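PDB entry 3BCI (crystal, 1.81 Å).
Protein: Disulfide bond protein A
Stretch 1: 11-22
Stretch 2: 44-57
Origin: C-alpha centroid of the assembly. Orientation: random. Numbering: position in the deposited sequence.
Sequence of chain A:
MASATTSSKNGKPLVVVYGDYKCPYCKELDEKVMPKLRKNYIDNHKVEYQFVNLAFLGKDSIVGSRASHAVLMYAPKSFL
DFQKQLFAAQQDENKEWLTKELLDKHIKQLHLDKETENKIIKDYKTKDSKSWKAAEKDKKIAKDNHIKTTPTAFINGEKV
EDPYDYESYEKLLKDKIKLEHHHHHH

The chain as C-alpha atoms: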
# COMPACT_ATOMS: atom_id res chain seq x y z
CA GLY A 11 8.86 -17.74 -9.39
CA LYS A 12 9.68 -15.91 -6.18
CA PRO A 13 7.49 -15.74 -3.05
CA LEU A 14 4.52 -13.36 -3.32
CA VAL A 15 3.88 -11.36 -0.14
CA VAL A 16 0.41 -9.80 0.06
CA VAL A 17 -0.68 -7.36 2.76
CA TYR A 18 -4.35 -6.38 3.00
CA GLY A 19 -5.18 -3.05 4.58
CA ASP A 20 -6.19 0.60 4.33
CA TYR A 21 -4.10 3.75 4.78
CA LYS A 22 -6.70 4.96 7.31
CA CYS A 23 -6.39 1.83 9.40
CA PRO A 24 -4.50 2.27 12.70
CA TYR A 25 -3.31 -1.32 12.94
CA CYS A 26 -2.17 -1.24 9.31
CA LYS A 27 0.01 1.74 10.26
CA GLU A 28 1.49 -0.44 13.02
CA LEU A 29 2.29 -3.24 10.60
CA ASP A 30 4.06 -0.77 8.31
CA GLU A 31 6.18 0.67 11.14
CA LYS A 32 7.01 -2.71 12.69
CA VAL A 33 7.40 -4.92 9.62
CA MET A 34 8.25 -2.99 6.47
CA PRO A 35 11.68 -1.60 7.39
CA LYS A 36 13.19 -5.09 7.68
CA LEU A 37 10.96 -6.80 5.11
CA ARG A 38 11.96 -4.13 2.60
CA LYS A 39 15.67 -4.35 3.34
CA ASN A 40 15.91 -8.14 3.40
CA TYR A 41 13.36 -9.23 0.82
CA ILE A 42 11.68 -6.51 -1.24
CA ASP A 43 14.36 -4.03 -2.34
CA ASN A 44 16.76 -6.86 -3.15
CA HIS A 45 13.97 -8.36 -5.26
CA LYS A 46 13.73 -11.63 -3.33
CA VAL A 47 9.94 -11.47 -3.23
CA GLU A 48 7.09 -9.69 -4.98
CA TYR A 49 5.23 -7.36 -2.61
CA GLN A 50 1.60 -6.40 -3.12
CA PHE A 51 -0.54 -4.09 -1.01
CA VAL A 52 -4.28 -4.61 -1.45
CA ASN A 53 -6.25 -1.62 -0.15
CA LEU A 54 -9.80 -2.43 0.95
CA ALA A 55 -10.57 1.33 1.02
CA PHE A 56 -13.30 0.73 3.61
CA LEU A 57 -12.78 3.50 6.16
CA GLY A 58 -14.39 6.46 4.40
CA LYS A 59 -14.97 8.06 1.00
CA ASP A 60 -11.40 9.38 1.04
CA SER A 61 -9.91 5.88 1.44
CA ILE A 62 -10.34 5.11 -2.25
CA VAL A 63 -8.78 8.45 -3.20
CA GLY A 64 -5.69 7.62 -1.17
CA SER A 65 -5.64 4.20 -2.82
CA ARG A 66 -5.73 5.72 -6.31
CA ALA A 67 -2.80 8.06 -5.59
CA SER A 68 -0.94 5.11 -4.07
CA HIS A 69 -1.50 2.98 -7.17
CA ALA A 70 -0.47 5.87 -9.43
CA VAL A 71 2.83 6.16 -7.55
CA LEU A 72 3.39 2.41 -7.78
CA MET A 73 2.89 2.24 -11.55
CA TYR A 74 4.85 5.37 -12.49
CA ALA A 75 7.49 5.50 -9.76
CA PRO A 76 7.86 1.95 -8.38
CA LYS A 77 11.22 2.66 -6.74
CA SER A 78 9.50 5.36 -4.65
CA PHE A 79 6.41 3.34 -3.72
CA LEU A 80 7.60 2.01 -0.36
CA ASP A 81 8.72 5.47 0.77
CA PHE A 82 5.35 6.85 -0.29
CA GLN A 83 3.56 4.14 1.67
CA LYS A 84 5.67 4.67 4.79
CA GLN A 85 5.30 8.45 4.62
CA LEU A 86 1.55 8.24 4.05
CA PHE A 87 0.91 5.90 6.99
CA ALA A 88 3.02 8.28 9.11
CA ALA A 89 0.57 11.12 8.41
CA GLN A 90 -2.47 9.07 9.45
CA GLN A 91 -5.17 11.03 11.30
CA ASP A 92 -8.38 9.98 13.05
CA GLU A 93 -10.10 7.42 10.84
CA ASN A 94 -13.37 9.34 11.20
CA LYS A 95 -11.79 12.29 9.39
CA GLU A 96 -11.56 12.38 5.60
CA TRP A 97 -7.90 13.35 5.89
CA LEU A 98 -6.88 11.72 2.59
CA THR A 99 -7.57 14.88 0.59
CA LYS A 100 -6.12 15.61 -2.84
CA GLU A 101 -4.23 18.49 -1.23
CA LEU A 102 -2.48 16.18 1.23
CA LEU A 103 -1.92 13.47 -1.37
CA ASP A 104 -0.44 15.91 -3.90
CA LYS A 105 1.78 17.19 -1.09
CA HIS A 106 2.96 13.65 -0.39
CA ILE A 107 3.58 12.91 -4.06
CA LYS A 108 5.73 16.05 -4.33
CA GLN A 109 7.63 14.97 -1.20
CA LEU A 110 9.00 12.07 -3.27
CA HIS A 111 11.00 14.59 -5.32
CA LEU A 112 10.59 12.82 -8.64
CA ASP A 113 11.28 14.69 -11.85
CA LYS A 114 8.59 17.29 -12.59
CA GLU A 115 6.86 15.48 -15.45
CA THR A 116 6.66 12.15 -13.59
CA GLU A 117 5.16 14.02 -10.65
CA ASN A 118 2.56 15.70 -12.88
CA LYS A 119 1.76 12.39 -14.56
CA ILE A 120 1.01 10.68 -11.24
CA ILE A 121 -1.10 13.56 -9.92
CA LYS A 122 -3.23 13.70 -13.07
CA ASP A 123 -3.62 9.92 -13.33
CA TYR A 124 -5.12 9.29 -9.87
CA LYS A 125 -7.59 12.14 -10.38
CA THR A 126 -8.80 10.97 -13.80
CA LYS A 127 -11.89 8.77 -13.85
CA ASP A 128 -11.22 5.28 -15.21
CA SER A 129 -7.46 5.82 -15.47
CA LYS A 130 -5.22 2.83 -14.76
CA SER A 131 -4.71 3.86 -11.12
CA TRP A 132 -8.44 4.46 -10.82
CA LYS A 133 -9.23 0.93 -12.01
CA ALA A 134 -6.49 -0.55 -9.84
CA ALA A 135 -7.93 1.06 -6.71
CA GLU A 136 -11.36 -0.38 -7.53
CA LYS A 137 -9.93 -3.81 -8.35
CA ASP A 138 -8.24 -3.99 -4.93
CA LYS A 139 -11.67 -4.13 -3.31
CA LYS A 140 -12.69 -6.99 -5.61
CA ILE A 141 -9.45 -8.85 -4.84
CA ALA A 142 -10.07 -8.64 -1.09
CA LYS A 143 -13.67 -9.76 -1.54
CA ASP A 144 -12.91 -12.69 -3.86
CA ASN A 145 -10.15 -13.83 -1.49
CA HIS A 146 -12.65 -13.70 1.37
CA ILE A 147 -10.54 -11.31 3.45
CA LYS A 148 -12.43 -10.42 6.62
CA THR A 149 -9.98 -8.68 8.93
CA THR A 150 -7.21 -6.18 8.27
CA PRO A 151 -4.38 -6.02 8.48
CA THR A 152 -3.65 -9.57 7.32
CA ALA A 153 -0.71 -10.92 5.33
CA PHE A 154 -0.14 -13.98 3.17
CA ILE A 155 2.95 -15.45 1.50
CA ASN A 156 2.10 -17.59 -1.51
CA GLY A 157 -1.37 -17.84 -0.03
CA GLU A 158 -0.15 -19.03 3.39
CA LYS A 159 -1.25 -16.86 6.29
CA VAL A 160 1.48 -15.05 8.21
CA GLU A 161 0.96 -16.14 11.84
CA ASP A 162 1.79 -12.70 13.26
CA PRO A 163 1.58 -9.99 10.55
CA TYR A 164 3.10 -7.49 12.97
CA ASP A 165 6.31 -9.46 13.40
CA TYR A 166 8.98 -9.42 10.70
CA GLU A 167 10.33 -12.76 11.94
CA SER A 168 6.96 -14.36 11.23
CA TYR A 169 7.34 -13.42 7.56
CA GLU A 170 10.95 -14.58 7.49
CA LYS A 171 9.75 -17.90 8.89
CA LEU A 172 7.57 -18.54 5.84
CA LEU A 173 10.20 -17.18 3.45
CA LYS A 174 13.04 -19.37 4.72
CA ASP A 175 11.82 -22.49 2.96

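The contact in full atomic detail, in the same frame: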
# COMPACT_ATOMS: atom_id res chain seq x y z
N GLY A 11 8.08 -18.99 -9.58
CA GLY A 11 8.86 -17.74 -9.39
C GLY A 11 9.25 -17.51 -7.95
O GLY A 11 9.48 -18.45 -7.19
N LYS A 12 9.32 -16.24 -7.55
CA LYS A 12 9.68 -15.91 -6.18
C LYS A 12 8.44 -15.74 -5.31
O LYS A 12 7.35 -15.51 -5.82
CB LYS A 12 10.51 -14.63 -6.17
CG LYS A 12 9.96 -13.51 -7.02
CD LYS A 12 11.09 -12.90 -7.81
CE LYS A 12 10.90 -11.41 -7.98
NZ LYS A 12 12.01 -10.84 -8.80
N PRO A 13 8.60 -15.88 -3.99
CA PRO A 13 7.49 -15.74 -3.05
C PRO A 13 6.68 -14.45 -3.31
O PRO A 13 7.23 -13.41 -3.65
CB PRO A 13 8.19 -15.69 -1.70
CG PRO A 13 9.40 -16.56 -1.91
CD PRO A 13 9.87 -16.16 -3.28
N LEU A 14 5.36 -14.54 -3.17
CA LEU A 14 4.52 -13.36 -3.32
C LEU A 14 4.00 -13.00 -1.93
O LEU A 14 3.30 -13.79 -1.29
CB LEU A 14 3.34 -13.63 -4.24
CG LEU A 14 2.19 -12.63 -4.10
CD1 LEU A 14 2.56 -11.28 -4.71
CD2 LEU A 14 0.96 -13.20 -4.78
N VAL A 15 4.34 -11.81 -1.45
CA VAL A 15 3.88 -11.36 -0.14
C VAL A 15 2.75 -10.36 -0.34
O VAL A 15 2.93 -9.31 -0.97
CB VAL A 15 5.02 -10.70 0.66
CG1 VAL A 15 4.49 -10.21 2.01
CG2 VAL A 15 6.17 -11.69 0.86
N VAL A 16 1.57 -10.68 0.20
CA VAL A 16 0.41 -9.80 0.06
C VAL A 16 -0.04 -9.29 1.43
O VAL A 16 -0.22 -10.07 2.37
CB VAL A 16 -0.79 -10.52 -0.59
CG1 VAL A 16 -1.95 -9.54 -0.75
CG2 VAL A 16 -0.38 -11.11 -1.93
N VAL A 17 -0.21 -7.98 1.53
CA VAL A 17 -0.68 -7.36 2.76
C VAL A 17 -1.98 -6.65 2.43
O VAL A 17 -2.04 -5.84 1.50
CB VAL A 17 0.34 -6.33 3.31
CG1 VAL A 17 -0.29 -5.51 4.46
CG2 VAL A 17 1.58 -7.05 3.83
N TYR A 18 -3.03 -6.98 3.18
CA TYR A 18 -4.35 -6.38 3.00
C TYR A 18 -4.52 -5.30 4.05
O TYR A 18 -4.22 -5.51 5.22
CB TYR A 18 -5.44 -7.44 3.18
CG TYR A 18 -5.50 -8.45 2.06
CD1 TYR A 18 -6.24 -8.19 0.90
CD2 TYR A 18 -4.84 -9.68 2.17
CE1 TYR A 18 -6.33 -9.13 -0.12
CE2 TYR A 18 -4.92 -10.63 1.15
CZ TYR A 18 -5.67 -10.35 0.02
OH TYR A 18 -5.79 -11.30 -0.97
N GLY A 19 -4.99 -4.13 3.63
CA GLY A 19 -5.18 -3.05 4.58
C GLY A 19 -5.86 -1.81 4.04
O GLY A 19 -6.59 -1.86 3.05
N ASP A 20 -5.61 -0.69 4.71
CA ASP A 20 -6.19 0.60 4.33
C ASP A 20 -5.28 1.64 4.97
O ASP A 20 -4.87 1.48 6.12
CB ASP A 20 -7.61 0.71 4.89
CG ASP A 20 -8.35 1.95 4.39
OD1 ASP A 20 -7.74 3.03 4.36
OD2 ASP A 20 -9.54 1.83 4.04
N TYR A 21 -4.97 2.71 4.25
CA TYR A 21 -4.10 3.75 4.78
C TYR A 21 -4.71 4.45 6.00
O TYR A 21 -3.99 5.08 6.77
CB TYR A 21 -3.79 4.80 3.70
CG TYR A 21 -2.79 4.32 2.67
CD1 TYR A 21 -1.48 4.03 3.04
CD2 TYR A 21 -3.16 4.15 1.34
CE1 TYR A 21 -0.56 3.57 2.11
CE2 TYR A 21 -2.23 3.68 0.40
CZ TYR A 21 -0.94 3.40 0.80
OH TYR A 21 -0.02 2.93 -0.11
N LYS A 22 -6.02 4.33 6.18
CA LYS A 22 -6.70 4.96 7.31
C LYS A 22 -6.81 4.03 8.51
O LYS A 22 -7.28 4.43 9.58
CB LYS A 22 -8.11 5.38 6.90
CG LYS A 22 -8.15 6.42 5.79
CD LYS A 22 -9.56 6.97 5.57
CE LYS A 22 -10.01 7.87 6.71
NZ LYS A 22 -11.42 8.32 6.53
N ASN A 44 15.76 -6.01 -2.52
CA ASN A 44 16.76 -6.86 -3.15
C ASN A 44 16.05 -7.85 -4.07
O ASN A 44 16.62 -8.86 -4.49
CB ASN A 44 17.61 -7.58 -2.09
CG ASN A 44 16.78 -8.38 -1.12
OD1 ASN A 44 15.56 -8.47 -1.26
ND2 ASN A 44 17.44 -8.98 -0.14
N HIS A 45 14.79 -7.55 -4.36
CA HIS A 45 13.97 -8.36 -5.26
C HIS A 45 13.85 -9.85 -4.96
O HIS A 45 13.73 -10.66 -5.88
CB HIS A 45 14.48 -8.17 -6.69
CG HIS A 45 14.66 -6.74 -7.07
ND1 HIS A 45 13.61 -5.85 -7.15
CD2 HIS A 45 15.78 -6.02 -7.34
CE1 HIS A 45 14.07 -4.65 -7.45
NE2 HIS A 45 15.38 -4.72 -7.57
N LYS A 46 13.87 -10.22 -3.69
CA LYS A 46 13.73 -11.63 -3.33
C LYS A 46 12.28 -12.07 -3.38
O LYS A 46 11.98 -13.24 -3.62
CB LYS A 46 14.31 -11.88 -1.93
CG LYS A 46 15.81 -12.09 -1.93
CD LYS A 46 16.31 -12.50 -0.56
CE LYS A 46 17.69 -13.12 -0.66
NZ LYS A 46 18.29 -13.37 0.67
N VAL A 47 11.36 -11.14 -3.17
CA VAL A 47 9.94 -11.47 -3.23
C VAL A 47 9.19 -10.38 -3.97
O VAL A 47 9.74 -9.31 -4.24
CB VAL A 47 9.31 -11.56 -1.82
CG1 VAL A 47 10.12 -12.51 -0.94
CG2 VAL A 47 9.23 -10.17 -1.18
N GLU A 48 7.95 -10.67 -4.33
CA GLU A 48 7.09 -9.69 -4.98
C GLU A 48 6.21 -9.22 -3.82
O GLU A 48 5.69 -10.05 -3.06
CB GLU A 48 6.22 -10.34 -6.05
CG GLU A 48 7.01 -10.95 -7.20
CD GLU A 48 7.46 -9.91 -8.21
OE1 GLU A 48 7.75 -8.76 -7.81
OE2 GLU A 48 7.55 -10.25 -9.40
N TYR A 49 6.07 -7.91 -3.67
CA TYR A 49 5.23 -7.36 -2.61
C TYR A 49 4.00 -6.72 -3.23
O TYR A 49 4.11 -6.03 -4.25
CB TYR A 49 6.00 -6.30 -1.80
CG TYR A 49 5.13 -5.49 -0.87
CD1 TYR A 49 4.49 -6.08 0.22
CD2 TYR A 49 4.93 -4.13 -1.10
CE1 TYR A 49 3.66 -5.32 1.07
CE2 TYR A 49 4.11 -3.37 -0.26
CZ TYR A 49 3.48 -3.97 0.81
OH TYR A 49 2.69 -3.20 1.64
N GLN A 50 2.85 -6.97 -2.63
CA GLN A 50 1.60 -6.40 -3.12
C GLN A 50 0.76 -5.92 -1.95
O GLN A 50 0.53 -6.65 -0.99
CB GLN A 50 0.80 -7.42 -3.94
CG GLN A 50 -0.61 -6.92 -4.31
CD GLN A 50 -1.36 -7.86 -5.24
OE1 GLN A 50 -1.07 -9.06 -5.30
NE2 GLN A 50 -2.34 -7.33 -5.96
N PHE A 51 0.31 -4.67 -2.04
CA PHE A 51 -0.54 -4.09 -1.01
C PHE A 51 -1.93 -4.01 -1.61
O PHE A 51 -2.11 -3.42 -2.68
CB PHE A 51 -0.04 -2.69 -0.64
CG PHE A 51 -0.87 -2.01 0.43
CD1 PHE A 51 -0.88 -2.49 1.73
CD2 PHE A 51 -1.64 -0.89 0.12
CE1 PHE A 51 -1.65 -1.87 2.71
CE2 PHE A 51 -2.42 -0.26 1.09
CZ PHE A 51 -2.42 -0.75 2.39
N VAL A 52 -2.90 -4.63 -0.96
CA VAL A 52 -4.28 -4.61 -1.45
C VAL A 52 -5.07 -3.74 -0.48
O VAL A 52 -5.27 -4.12 0.68
CB VAL A 52 -4.90 -6.02 -1.50
CG1 VAL A 52 -6.32 -5.95 -2.04
CG2 VAL A 52 -4.05 -6.93 -2.38
N ASN A 53 -5.52 -2.59 -0.96
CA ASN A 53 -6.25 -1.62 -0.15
C ASN A 53 -7.76 -1.82 -0.21
O ASN A 53 -8.38 -1.63 -1.25
CB ASN A 53 -5.91 -0.21 -0.66
CG ASN A 53 -6.27 0.87 0.33
OD1 ASN A 53 -7.30 0.79 1.02
ND2 ASN A 53 -5.44 1.90 0.40
N LEU A 54 -8.36 -2.21 0.91
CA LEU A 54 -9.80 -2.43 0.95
C LEU A 54 -10.60 -1.12 0.86
O LEU A 54 -11.80 -1.15 0.58
CB LEU A 54 -10.21 -3.20 2.21
CG LEU A 54 -10.07 -4.73 2.17
CD1 LEU A 54 -8.60 -5.13 2.18
CD2 LEU A 54 -10.80 -5.34 3.36
N ALA A 55 -9.93 0.01 1.08
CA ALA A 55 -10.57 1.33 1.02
C ALA A 55 -11.96 1.29 1.65
O ALA A 55 -12.95 1.63 1.01
CB ALA A 55 -10.68 1.80 -0.43
N PHE A 56 -12.02 0.88 2.92
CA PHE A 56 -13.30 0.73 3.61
C PHE A 56 -13.55 1.69 4.76
O PHE A 56 -14.60 1.61 5.39
CB PHE A 56 -13.41 -0.70 4.13
CG PHE A 56 -12.49 -1.01 5.28
CD1 PHE A 56 -12.96 -1.02 6.59
CD2 PHE A 56 -11.14 -1.27 5.06
CE1 PHE A 56 -12.10 -1.28 7.67
CE2 PHE A 56 -10.27 -1.53 6.12
CZ PHE A 56 -10.75 -1.54 7.43
N LEU A 57 -12.61 2.59 5.04
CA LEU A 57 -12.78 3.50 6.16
C LEU A 57 -13.18 4.94 5.82
O LEU A 57 -12.77 5.88 6.50
CB LEU A 57 -11.51 3.49 7.01
CG LEU A 57 -11.26 2.15 7.70
CD1 LEU A 57 -9.92 2.15 8.41
CD2 LEU A 57 -12.40 1.88 8.70
O HOH W 1 10.98 -7.91 -7.78
O HOH W 2 -6.74 4.21 1.83

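Strands 14-19 and 48-53 lie side by side as parallel neighbours, their directions only 17° apart, and the two stretches bury 1211 Å² between them. Each odd-numbered residue of the first strand bonds with both its amide and its carbonyl: Val15 N donates to Glu48 O (2.7 Å) and Val15 O accepts from Gln50 N (2.9 Å), and the pattern continues until Leu54 N reaches Gly19 O at 2.8 Å.

Pairing in register sends side chains alternately to the two faces. One face carries Val15, Val17, Tyr49 and Phe51; Val15, Val17 and Phe51 are buried, as suits their apolar side chains. The branched valines present short, broad bumps, while the rings of the longer aromatics come nearer the first strand at their ends. Val15 CG2 lies 4.0 Å from Val47 CG2, whereas Val17 packs against both rings: Val17 CG2 meets the edge of the Tyr49 ring at CE1 (3.9 Å), and Val17 CG1 lies 4.1 Å from Phe51 CD1. Gly19 leaves a hollow beside the Phe51 ring; a CB there would sit a tight 3.4 Å from Phe51 CE1. Tyr21 extends the packing, Phe51 CE2 lying over one face of its ring, 4.0 Å from Tyr21 CZ.

On the other face, Val16 CG1 touches Val52 CG2 at 3.7 Å, and Tyr18 fits closely against the same valine, Tyr18 CD1 to Val52 CB being 3.5 Å. Leu54 CD1 fills the space at the edge of the tyrosine ring, 4.0 Å from Tyr18 CB. Toward the more open end, Leu14 and Val16 lie beside Glu48 and Gln50, whose polar ends tolerate exposure.

Beyond the strands, side chains bind backbone. The short carboxylate of Asp20 reaches into the turn, where Asp20 OD2 accepts from Phe56 N (2.9 Å) and, weakly, from Leu57 N (3.3 Å). Asp20 OD1 accepts from Lys22 N (2.8 Å) and from a water shared with Asn53 ND2. Lys22 has the length to bring NZ within 2.8 Å of Leu57 O, Lys22 CB packing 3.9 Å from Leu57 CB.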